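Thiosulfate reductase (Thermus thermophilus, PDB 2VPZ) carries a molybdenum centre with two molybdopterin guanine dinucleotides and a [4Fe-4S] cluster, and probably reduces sulfur compounds such as thiosulfate or polysulfide. Local coordinates at residues A[203-208]-A[220-225]; A[195-200]-A[216-221]; A[464-467]-A[471-474]. All coordinates share one frame; numbering follows the deposited sequence.

Contact 1 (A[203-208]-A[220-225]). With MGD (2-amino-5,6-dimercapto-7-methyl-3,7,8a,9-tetrahydro-8-oxa-1,3,9,10-tetraaza-anthracen-4-one guanosine dinucleotide), chain I.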
# COMPACT_ATOMS: atom_id res chain seq x y z
N ILE A 203 -24.20 -8.74 -12.90
CA ILE A 203 -23.96 -9.40 -14.19
C ILE A 203 -23.37 -10.83 -14.09
O ILE A 203 -22.36 -11.03 -13.41
CB ILE A 203 -22.98 -8.50 -15.06
CG1 ILE A 203 -23.60 -7.13 -15.29
CG2 ILE A 203 -22.63 -9.20 -16.40
CD1 ILE A 203 -22.64 -6.12 -15.96
N VAL A 204 -23.99 -11.81 -14.74
CA VAL A 204 -23.45 -13.18 -14.70
C VAL A 204 -22.92 -13.64 -16.07
O VAL A 204 -23.69 -13.78 -17.03
CB VAL A 204 -24.50 -14.22 -14.12
CG1 VAL A 204 -23.85 -15.62 -14.01
CG2 VAL A 204 -25.02 -13.77 -12.73
N LEU A 205 -21.61 -13.86 -16.13
CA LEU A 205 -20.87 -14.30 -17.32
C LEU A 205 -20.60 -15.80 -17.31
O LEU A 205 -19.93 -16.32 -16.40
CB LEU A 205 -19.52 -13.54 -17.46
CG LEU A 205 -19.59 -12.00 -17.47
CD1 LEU A 205 -18.18 -11.39 -17.56
CD2 LEU A 205 -20.49 -11.52 -18.63
N ILE A 206 -21.13 -16.50 -18.30
CA ILE A 206 -20.89 -17.91 -18.46
C ILE A 206 -19.91 -18.17 -19.66
O ILE A 206 -20.33 -18.16 -20.82
CB ILE A 206 -22.28 -18.72 -18.61
CG1 ILE A 206 -23.09 -18.59 -17.31
CG2 ILE A 206 -22.00 -20.21 -18.96
CD1 ILE A 206 -24.27 -19.57 -17.16
N GLY A 207 -18.61 -18.31 -19.37
CA GLY A 207 -17.59 -18.58 -20.36
C GLY A 207 -17.19 -17.46 -21.29
O GLY A 207 -16.32 -17.49 -22.17
N HIS A 208 -17.92 -16.39 -21.07
CA HIS A 208 -17.84 -15.10 -21.78
C HIS A 208 -16.49 -14.49 -21.25
O HIS A 208 -16.48 -13.93 -20.16
CB HIS A 208 -19.11 -14.30 -21.28
CG HIS A 208 -19.66 -13.24 -22.20
ND1 HIS A 208 -18.90 -12.44 -23.02
CD2 HIS A 208 -20.91 -12.76 -22.31
CE1 HIS A 208 -19.66 -11.53 -23.59
NE2 HIS A 208 -20.89 -11.71 -23.17
N GLN A 220 -15.33 -1.27 -23.33
CA GLN A 220 -15.71 0.02 -22.80
C GLN A 220 -16.90 -0.10 -21.83
O GLN A 220 -16.80 0.31 -20.68
CB GLN A 220 -16.10 0.99 -23.92
CG GLN A 220 -14.97 1.41 -24.81
CD GLN A 220 -15.40 2.33 -25.89
OE1 GLN A 220 -14.88 2.31 -27.02
NE2 GLN A 220 -16.40 3.16 -25.57
N ASP A 221 -18.01 -0.69 -22.28
CA ASP A 221 -19.22 -0.84 -21.46
C ASP A 221 -19.04 -1.65 -20.15
O ASP A 221 -19.53 -1.27 -19.06
CB ASP A 221 -20.40 -1.46 -22.28
CG ASP A 221 -20.87 -0.57 -23.45
OD1 ASP A 221 -20.62 0.66 -23.39
OD2 ASP A 221 -21.51 -1.10 -24.38
N PHE A 222 -18.35 -2.78 -20.26
CA PHE A 222 -18.03 -3.66 -19.12
C PHE A 222 -17.22 -2.84 -18.09
O PHE A 222 -17.51 -2.89 -16.88
CB PHE A 222 -17.21 -4.88 -19.62
CG PHE A 222 -16.81 -5.87 -18.51
CD1 PHE A 222 -17.77 -6.60 -17.79
CD2 PHE A 222 -15.46 -6.10 -18.23
CE1 PHE A 222 -17.39 -7.55 -16.81
CE2 PHE A 222 -15.05 -7.03 -17.25
CZ PHE A 222 -16.02 -7.76 -16.54
N ALA A 223 -16.21 -2.10 -18.56
CA ALA A 223 -15.38 -1.26 -17.71
C ALA A 223 -16.20 -0.15 -17.01
O ALA A 223 -15.96 0.18 -15.85
CB ALA A 223 -14.21 -0.64 -18.51
N LEU A 224 -17.18 0.42 -17.71
CA LEU A 224 -18.04 1.45 -17.14
C LEU A 224 -18.99 0.87 -16.08
O LEU A 224 -19.26 1.51 -15.05
CB LEU A 224 -18.83 2.20 -18.24
CG LEU A 224 -17.90 3.14 -19.05
CD1 LEU A 224 -18.62 3.67 -20.30
CD2 LEU A 224 -17.41 4.28 -18.13
N ALA A 225 -19.47 -0.36 -16.31
CA ALA A 225 -20.32 -1.04 -15.33
C ALA A 225 -19.49 -1.27 -14.04
O ALA A 225 -19.94 -0.90 -12.96
CB ALA A 225 -20.84 -2.41 -15.88
PB MGD I . -16.37 -18.25 -24.86
O1B MGD I . -16.16 -19.51 -25.59
O2B MGD I . -17.63 -17.98 -24.20
O3B MGD I . -15.97 -17.26 -26.05
O3A MGD I . -15.04 -15.30 -27.38
PA MGD I . -16.19 -15.71 -26.38
O1A MGD I . -17.40 -15.42 -27.14
O2A MGD I . -16.07 -14.90 -25.18
O5' MGD I . -15.27 -18.06 -23.77
C5' MGD I . -13.93 -18.56 -23.74
C4' MGD I . -13.85 -18.97 -22.28
O4' MGD I . -14.74 -20.08 -22.24
C3' MGD I . -12.50 -19.52 -21.74
O3' MGD I . -12.14 -18.89 -20.49
C2' MGD I . -12.75 -21.03 -21.48
O2' MGD I . -12.26 -21.36 -20.19
C1' MGD I . -14.25 -21.07 -21.32
N9 MGD I . -14.93 -22.39 -21.23
C8 MGD I . -14.55 -23.55 -21.85
N7 MGD I . -15.39 -24.58 -21.55
C5 MGD I . -16.33 -24.07 -20.71
C6 MGD I . -17.47 -24.63 -19.95
O6 MGD I . -17.75 -25.82 -20.14
N1 MGD I . -18.19 -23.83 -19.17
C2 MGD I . -17.86 -22.52 -18.99
N2 MGD I . -18.64 -21.72 -18.17
N3 MGD I . -16.82 -21.93 -19.65
C4 MGD I . -16.03 -22.63 -20.50
C10 MGD I . -14.92 -15.52 -28.77
C11 MGD I . -15.38 -14.25 -29.40
O11 MGD I . -14.40 -13.23 -29.11
C12 MGD I . -15.80 -14.39 -30.88
S12 MGD I . -16.90 -15.56 -31.38
C13 MGD I . -15.32 -13.57 -31.88
S13 MGD I . -15.92 -13.70 -33.47
C14 MGD I . -14.28 -12.52 -31.59
N15 MGD I . -12.96 -12.81 -31.99
C16 MGD I . -11.88 -12.22 -31.38
C17 MGD I . -10.44 -12.44 -31.76
O17 MGD I . -10.17 -13.17 -32.75
N18 MGD I . -9.45 -11.76 -31.09
C19 MGD I . -9.80 -10.99 -30.03
N19 MGD I . -8.81 -10.43 -29.36
N20 MGD I . -11.07 -10.75 -29.56
C21 MGD I . -12.11 -11.31 -30.25
N22 MGD I . -13.37 -11.17 -29.86
C23 MGD I . -14.38 -12.14 -30.12
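Ile203 and Ala225 mark the closest approach of a strand and the helix packed over it, their CA atoms 9.2 Å apart. Segment 203-208 is extended as far as Ile206 and then turns away through Gly207 and His208. Segment 220-225 is helical, with Leu224 N bonded to Gln220 O and Ala225 N to Asp221 O. At this spacing the two backbones can meet only through side chains, and the contact is small and wholly apolar. Ile203 sends its longer branch across, so that CD1 comes to 4.1 Å from Ala225 CB, a short side chain that leaves room for it. Two residues along the strand, Leu205 points the same way, and its CD1 lies 4.0 Å from Phe222 CE1. The Phe222 ring reaches that methyl because CG is anti to the backbone N (chi1 180°), which swings the ring in over the strand although the bond leaving its CA runs along the interface. Leu205 and the ring meet at a slant. The carboxyl-terminal end of the strand reaches the cofactor: Ile206 CG2 lies 3.8 Å from N2 of the guanine of MGD (chain I). Gly207 has a positive phi of 73°, which by itself favours glycine, and a side chain there would probably meet guanine N3. The backbone then continues past the diphosphate, where the modelled fit is too tight to interpret. This is the first half of a beta-alpha-beta crossover, strand 202-206 to helix 216-227 to strand 231-235, in a parallel sheet. Strand 231-235 pairs with 202-206 through Ile203 and Leu205 and contributes Val232, which touches both Leu205 and Phe222, while helix 257-270 covers the opposite face at Val204 and Ile206.

Contact 2 (A[195-200]-A[216-221])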
# COMPACT_ATOMS: atom_id res chain seq x y z
N ILE A 195 -27.22 -5.56 -24.94
CA ILE A 195 -27.16 -5.47 -23.47
C ILE A 195 -27.01 -4.01 -23.02
O ILE A 195 -26.16 -3.27 -23.53
CB ILE A 195 -25.95 -6.30 -22.87
CG1 ILE A 195 -26.08 -7.77 -23.29
CG2 ILE A 195 -25.90 -6.17 -21.32
CD1 ILE A 195 -25.61 -8.06 -24.73
N ASP A 196 -27.87 -3.62 -22.08
CA ASP A 196 -27.89 -2.26 -21.52
C ASP A 196 -26.91 -2.32 -20.34
O ASP A 196 -27.31 -2.31 -19.17
CB ASP A 196 -29.31 -1.96 -21.02
CG ASP A 196 -29.48 -0.53 -20.56
OD1 ASP A 196 -30.20 -0.30 -19.56
OD2 ASP A 196 -28.89 0.36 -21.22
N TRP A 197 -25.62 -2.38 -20.64
CA TRP A 197 -24.59 -2.48 -19.61
C TRP A 197 -24.54 -1.35 -18.58
O TRP A 197 -24.26 -1.56 -17.40
CB TRP A 197 -23.18 -2.57 -20.22
CG TRP A 197 -22.91 -3.71 -21.15
CD1 TRP A 197 -23.04 -3.73 -22.52
CD2 TRP A 197 -22.37 -5.00 -20.79
NE1 TRP A 197 -22.61 -4.94 -23.02
CE2 TRP A 197 -22.19 -5.73 -21.98
CE3 TRP A 197 -22.00 -5.59 -19.57
CZ2 TRP A 197 -21.66 -7.04 -22.00
CZ3 TRP A 197 -21.49 -6.90 -19.57
CH2 TRP A 197 -21.32 -7.61 -20.78
N GLU A 198 -24.80 -0.14 -19.04
CA GLU A 198 -24.72 1.05 -18.21
C GLU A 198 -25.72 1.13 -17.05
O GLU A 198 -25.47 1.82 -16.05
CB GLU A 198 -24.78 2.28 -19.10
CG GLU A 198 -26.05 2.34 -19.90
CD GLU A 198 -26.30 3.72 -20.50
OE1 GLU A 198 -27.47 4.12 -20.60
OE2 GLU A 198 -25.28 4.36 -20.85
N ASN A 199 -26.85 0.44 -17.16
CA ASN A 199 -27.83 0.40 -16.07
C ASN A 199 -27.81 -0.94 -15.31
O ASN A 199 -28.49 -1.09 -14.30
CB ASN A 199 -29.26 0.71 -16.56
CG ASN A 199 -29.41 2.12 -17.10
OD1 ASN A 199 -29.02 3.10 -16.45
ND2 ASN A 199 -29.99 2.25 -18.31
N ALA A 200 -27.04 -1.92 -15.80
CA ALA A 200 -26.93 -3.24 -15.14
C ALA A 200 -26.33 -3.12 -13.71
O ALA A 200 -25.43 -2.30 -13.47
CB ALA A 200 -26.13 -4.21 -16.01
N ASN A 216 -14.20 -3.96 -29.08
CA ASN A 216 -14.16 -2.59 -28.58
C ASN A 216 -15.21 -2.11 -27.59
O ASN A 216 -14.95 -2.02 -26.37
CB ASN A 216 -14.09 -1.60 -29.74
CG ASN A 216 -13.57 -0.24 -29.32
OD1 ASN A 216 -13.43 0.01 -28.12
ND2 ASN A 216 -13.28 0.63 -30.29
N THR A 217 -16.40 -1.81 -28.09
CA THR A 217 -17.50 -1.25 -27.31
C THR A 217 -17.89 -2.03 -26.06
O THR A 217 -18.22 -1.44 -25.01
CB THR A 217 -18.80 -1.01 -28.15
OG1 THR A 217 -18.48 -0.75 -29.51
CG2 THR A 217 -19.62 0.17 -27.57
N GLN A 218 -17.87 -3.36 -26.15
CA GLN A 218 -18.25 -4.14 -24.99
C GLN A 218 -17.14 -4.10 -23.91
O GLN A 218 -17.42 -4.33 -22.75
CB GLN A 218 -18.68 -5.58 -25.36
CG GLN A 218 -17.58 -6.57 -25.80
CD GLN A 218 -17.84 -8.06 -25.41
OE1 GLN A 218 -18.99 -8.50 -25.21
NE2 GLN A 218 -16.76 -8.84 -25.34
N LEU A 219 -15.90 -3.80 -24.31
CA LEU A 219 -14.81 -3.66 -23.32
C LEU A 219 -15.13 -2.33 -22.56
O LEU A 219 -15.20 -2.29 -21.33
CB LEU A 219 -13.43 -3.58 -23.99
CG LEU A 219 -12.19 -3.71 -23.09
CD1 LEU A 219 -12.43 -4.80 -22.02
CD2 LEU A 219 -10.93 -4.04 -23.95
N GLN A 220 -15.33 -1.27 -23.33
CA GLN A 220 -15.71 0.02 -22.80
C GLN A 220 -16.90 -0.10 -21.83
O GLN A 220 -16.80 0.31 -20.68
CB GLN A 220 -16.10 0.99 -23.92
CG GLN A 220 -14.97 1.41 -24.81
CD GLN A 220 -15.40 2.33 -25.89
OE1 GLN A 220 -14.88 2.31 -27.02
NE2 GLN A 220 -16.40 3.16 -25.57
N ASP A 221 -18.01 -0.69 -22.28
CA ASP A 221 -19.22 -0.84 -21.46
C ASP A 221 -19.04 -1.65 -20.15
O ASP A 221 -19.53 -1.27 -19.06
CB ASP A 221 -20.40 -1.46 -22.28
CG ASP A 221 -20.87 -0.57 -23.45
OD1 ASP A 221 -20.62 0.66 -23.39
OD2 ASP A 221 -21.51 -1.10 -24.38
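Trp197 lies against Asp221 with no polar bond between them, the pyrrole corner of the indole meeting the CB of an acidic side chain obliquely. The pair joins the irregular loop that leads into strand 202-206 to helix 216-227, the helix of a beta-alpha-beta unit. Asp221 CB makes the closest touch, 3.5 Å from Trp197 CD1, and it also meets CB and CG at the root of the indole. The carboxylate continues past the same corner, with OD2 3.6 Å from CD1 and its plane turned 39° from the ring. The two side chains run roughly at right angles. Trp197 can reach the helix because its CG stands anti to the carbonyl carbon (chi1 -59°), and the benzene part of the indole then extends toward Gln218, whose OE1 is a looser neighbour 4.4 Å from CZ2. In the next shell, Ile195 CG2 sits 3.7 Å above one face of the indole, toward its rim, so that the loop packs on its own tryptophan. The strong polar partner of Asp221 is Arg75, which forms a salt bridge with OD1, while Gln218 NE2 makes a weak hydrogen bond to Asp213. Farther back, the first turn of the helix is fastened by Thr217 OG1, bonded to Lys73 O and Trp49 NE1, and Asn216 touches the iron-sulfur cluster. The contact thus links the loop before strand 202-206 to a helix that starts at the cluster. Asn216 O accepts from both Leu219 N and Gln220 N as that helix begins. On the loop side, Asp196 centres an inverse gamma turn, and Asn199 ND2 donates to the syn lone pair of Asp196 OD1 at 2.8 Å (158°), with the acceptor close to the Asn199 amide plane.

Contact 3 (A[464-467]-A[471-474]). With MGD (2-amino-5,6-dimercapto-7-methyl-3,7,8a,9-tetrahydro-8-oxa-1,3,9,10-tetraaza-anthracen-4-one guanosine dinucleotide), chain H.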
# COMPACT_ATOMS: atom_id res chain seq x y z
N ALA A 464 -9.53 -19.27 -54.37
CA ALA A 464 -9.36 -18.60 -53.07
C ALA A 464 -8.99 -17.13 -53.29
O ALA A 464 -8.04 -16.84 -53.99
CB ALA A 464 -8.29 -19.33 -52.21
N ILE A 465 -9.75 -16.23 -52.66
CA ILE A 465 -9.57 -14.76 -52.76
C ILE A 465 -9.08 -14.31 -51.37
O ILE A 465 -9.82 -14.41 -50.38
CB ILE A 465 -10.92 -14.09 -53.17
CG1 ILE A 465 -11.67 -15.00 -54.15
CG2 ILE A 465 -10.66 -12.69 -53.77
CD1 ILE A 465 -12.87 -14.35 -54.87
N ASP A 466 -7.85 -13.79 -51.29
CA ASP A 466 -7.25 -13.45 -49.99
C ASP A 466 -6.13 -12.40 -50.13
O ASP A 466 -5.94 -11.85 -51.22
CB ASP A 466 -6.63 -14.75 -49.43
CG ASP A 466 -6.71 -14.85 -47.87
OD1 ASP A 466 -7.43 -15.76 -47.37
OD2 ASP A 466 -6.03 -14.08 -47.18
N VAL A 467 -5.39 -12.14 -49.06
CA VAL A 467 -4.25 -11.21 -49.12
C VAL A 467 -2.87 -11.82 -48.79
O VAL A 467 -1.86 -11.46 -49.41
CB VAL A 467 -4.33 -9.99 -48.17
CG1 VAL A 467 -3.06 -9.11 -48.34
CG2 VAL A 467 -5.61 -9.18 -48.40
N GLU A 471 -1.65 -21.26 -45.43
CA GLU A 471 -1.52 -22.65 -45.85
C GLU A 471 -2.67 -23.18 -46.74
O GLU A 471 -2.45 -24.11 -47.53
CB GLU A 471 -1.33 -23.63 -44.66
CG GLU A 471 -1.15 -25.06 -45.15
CD GLU A 471 -1.44 -26.11 -44.10
OE1 GLU A 471 -1.21 -27.31 -44.38
OE2 GLU A 471 -1.89 -25.72 -43.00
N HIS A 472 -3.88 -22.63 -46.65
CA HIS A 472 -5.01 -23.09 -47.50
C HIS A 472 -5.21 -22.28 -48.81
O HIS A 472 -6.04 -22.64 -49.62
CB HIS A 472 -6.36 -23.00 -46.79
CG HIS A 472 -6.91 -21.63 -46.72
ND1 HIS A 472 -7.80 -21.13 -47.59
CD2 HIS A 472 -6.53 -20.61 -45.95
CE1 HIS A 472 -7.97 -19.84 -47.37
NE2 HIS A 472 -7.20 -19.50 -46.37
N VAL A 473 -4.50 -21.17 -48.99
CA VAL A 473 -4.59 -20.36 -50.21
C VAL A 473 -3.67 -21.00 -51.29
O VAL A 473 -3.97 -20.99 -52.50
CB VAL A 473 -4.15 -18.85 -49.99
CG1 VAL A 473 -4.12 -18.08 -51.31
CG2 VAL A 473 -5.09 -18.16 -48.97
N MET A 474 -2.55 -21.57 -50.85
CA MET A 474 -1.59 -22.22 -51.71
C MET A 474 -1.94 -23.69 -52.09
O MET A 474 -1.08 -24.49 -52.45
CB MET A 474 -0.16 -22.12 -51.13
CG MET A 474 0.23 -20.72 -50.60
SD MET A 474 -0.01 -19.38 -51.83
CE MET A 474 1.27 -19.81 -53.08
PB MGD H . -9.27 -16.01 -39.74
O1B MGD H . -8.33 -17.02 -39.15
O2B MGD H . -9.05 -14.56 -39.45
O3B MGD H . -10.72 -16.61 -39.38
O3A MGD H . -12.96 -17.64 -38.91
PA MGD H . -12.18 -16.85 -40.05
O1A MGD H . -12.64 -15.43 -40.34
O2A MGD H . -12.02 -17.82 -41.17
O5' MGD H . -9.24 -16.12 -41.30
C5' MGD H . -9.37 -14.97 -42.14
C4' MGD H . -8.84 -15.37 -43.51
O4' MGD H . -9.25 -14.26 -44.30
C3' MGD H . -7.34 -15.45 -43.63
O3' MGD H . -7.09 -16.32 -44.75
C2' MGD H . -6.98 -14.00 -43.95
O2' MGD H . -5.73 -14.01 -44.60
C1' MGD H . -8.11 -13.55 -44.88
N9 MGD H . -8.42 -12.07 -45.00
C8 MGD H . -8.31 -11.15 -44.04
N7 MGD H . -8.70 -9.92 -44.43
C5 MGD H . -9.13 -10.02 -45.71
C6 MGD H . -9.75 -9.11 -46.77
O6 MGD H . -9.93 -7.85 -46.58
N1 MGD H . -10.07 -9.71 -47.96
C2 MGD H . -9.87 -11.04 -48.24
N2 MGD H . -10.20 -11.61 -49.44
N3 MGD H . -9.36 -11.85 -47.31
C4 MGD H . -8.95 -11.46 -46.06
C10 MGD H . -13.69 -16.94 -37.85
C11 MGD H . -14.52 -17.97 -37.14
O11 MGD H . -13.66 -19.09 -36.94
C12 MGD H . -15.17 -17.56 -35.87
S12 MGD H . -16.09 -16.12 -35.74
C13 MGD H . -15.15 -18.33 -34.78
S13 MGD H . -15.80 -17.96 -33.30
C14 MGD H . -14.59 -19.64 -34.68
N15 MGD H . -13.42 -19.60 -33.76
C16 MGD H . -12.67 -20.75 -33.76
C17 MGD H . -11.85 -21.27 -32.66
O17 MGD H . -11.74 -20.62 -31.58
N18 MGD H . -11.25 -22.45 -32.83
C19 MGD H . -11.35 -23.18 -33.96
N19 MGD H . -10.67 -24.35 -34.13
N20 MGD H . -12.11 -22.76 -34.97
C21 MGD H . -12.76 -21.60 -34.96
N22 MGD H . -13.45 -21.20 -36.04
C23 MGD H . -14.29 -20.05 -36.09
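His472 turns the edge of its imidazole toward the Asp466 carboxylate and the ribose of MGD (chain H). Ribose O3' lies in the ring plane, 3.6 Å from His472 NE2, and Asp466 OD1 also sits near that plane, 3.9 Å from NE2. One face of the imidazole is covered by the CG2 methyl of its own neighbour Val473, 3.5 Å above the plane and offset toward the rim. The ring gets there from the crowded position between the backbone N and the carbonyl carbon (chi1 77°). The same Val473 CG2 is 3.7 Å from Asp466 OD1, so a single methyl packs against both imidazole and carboxylate, while its CG1 approaches the CB of Ala464, two residues before Asp466 on the strand. The carboxylate spans the ribose diol: O3' donates to Asp466 OD1 at 2.7 Å, and O2' to Asp466 OD2 at 2.6 Å. OD2 is gripped twice, since Val467 N also donates to its anti lone pair at 2.8 Å (152°), which helps fix the rotation of the group. An alanine here removes both carboxylate oxygens and would probably leave the two ribose hydroxyls and Val467 N without these partners and the sugar freer to shift. Next door on the strand, Ile465 O accepts from guanine N2 at 3.0 Å in a nearly straight bond (165°), so consecutive residues read base and sugar. Asn441 N and Ser445 OG hold further parts of the dinucleotide, and Tyr462 OH bonds to His472 O. An acidic side chain clasping both ribose hydroxyls at the carboxyl end of a parallel strand, here 462-466, recalls Rossmann-type nucleotide sites and in this enzyme forms part of the MGD pocket.

How the contacts relate
From the N terminus, contact 2 opens first at 195-200 and contact 1 soon after at 203-208; their closing segments overlap on helix 216-227, so the loops are staggered and cross, not nested. They share Gln220 and Asp221 and form one continuous packing region: Trp197 CE3 lies 3.7 Å from Ile203 CD1, and Gln218 OE1 3.5 Å from His208 CE1. Together they tie the helix to strand 202-206 and to the loop that leads into that strand. Contact 3 follows much later and closes a short loop just after strand 462-466 of another parallel sheet, on the way to strand 479-481. Its centre is about 36 Å from the centre of either of the others, across the chain's centre, where a second MGD is held.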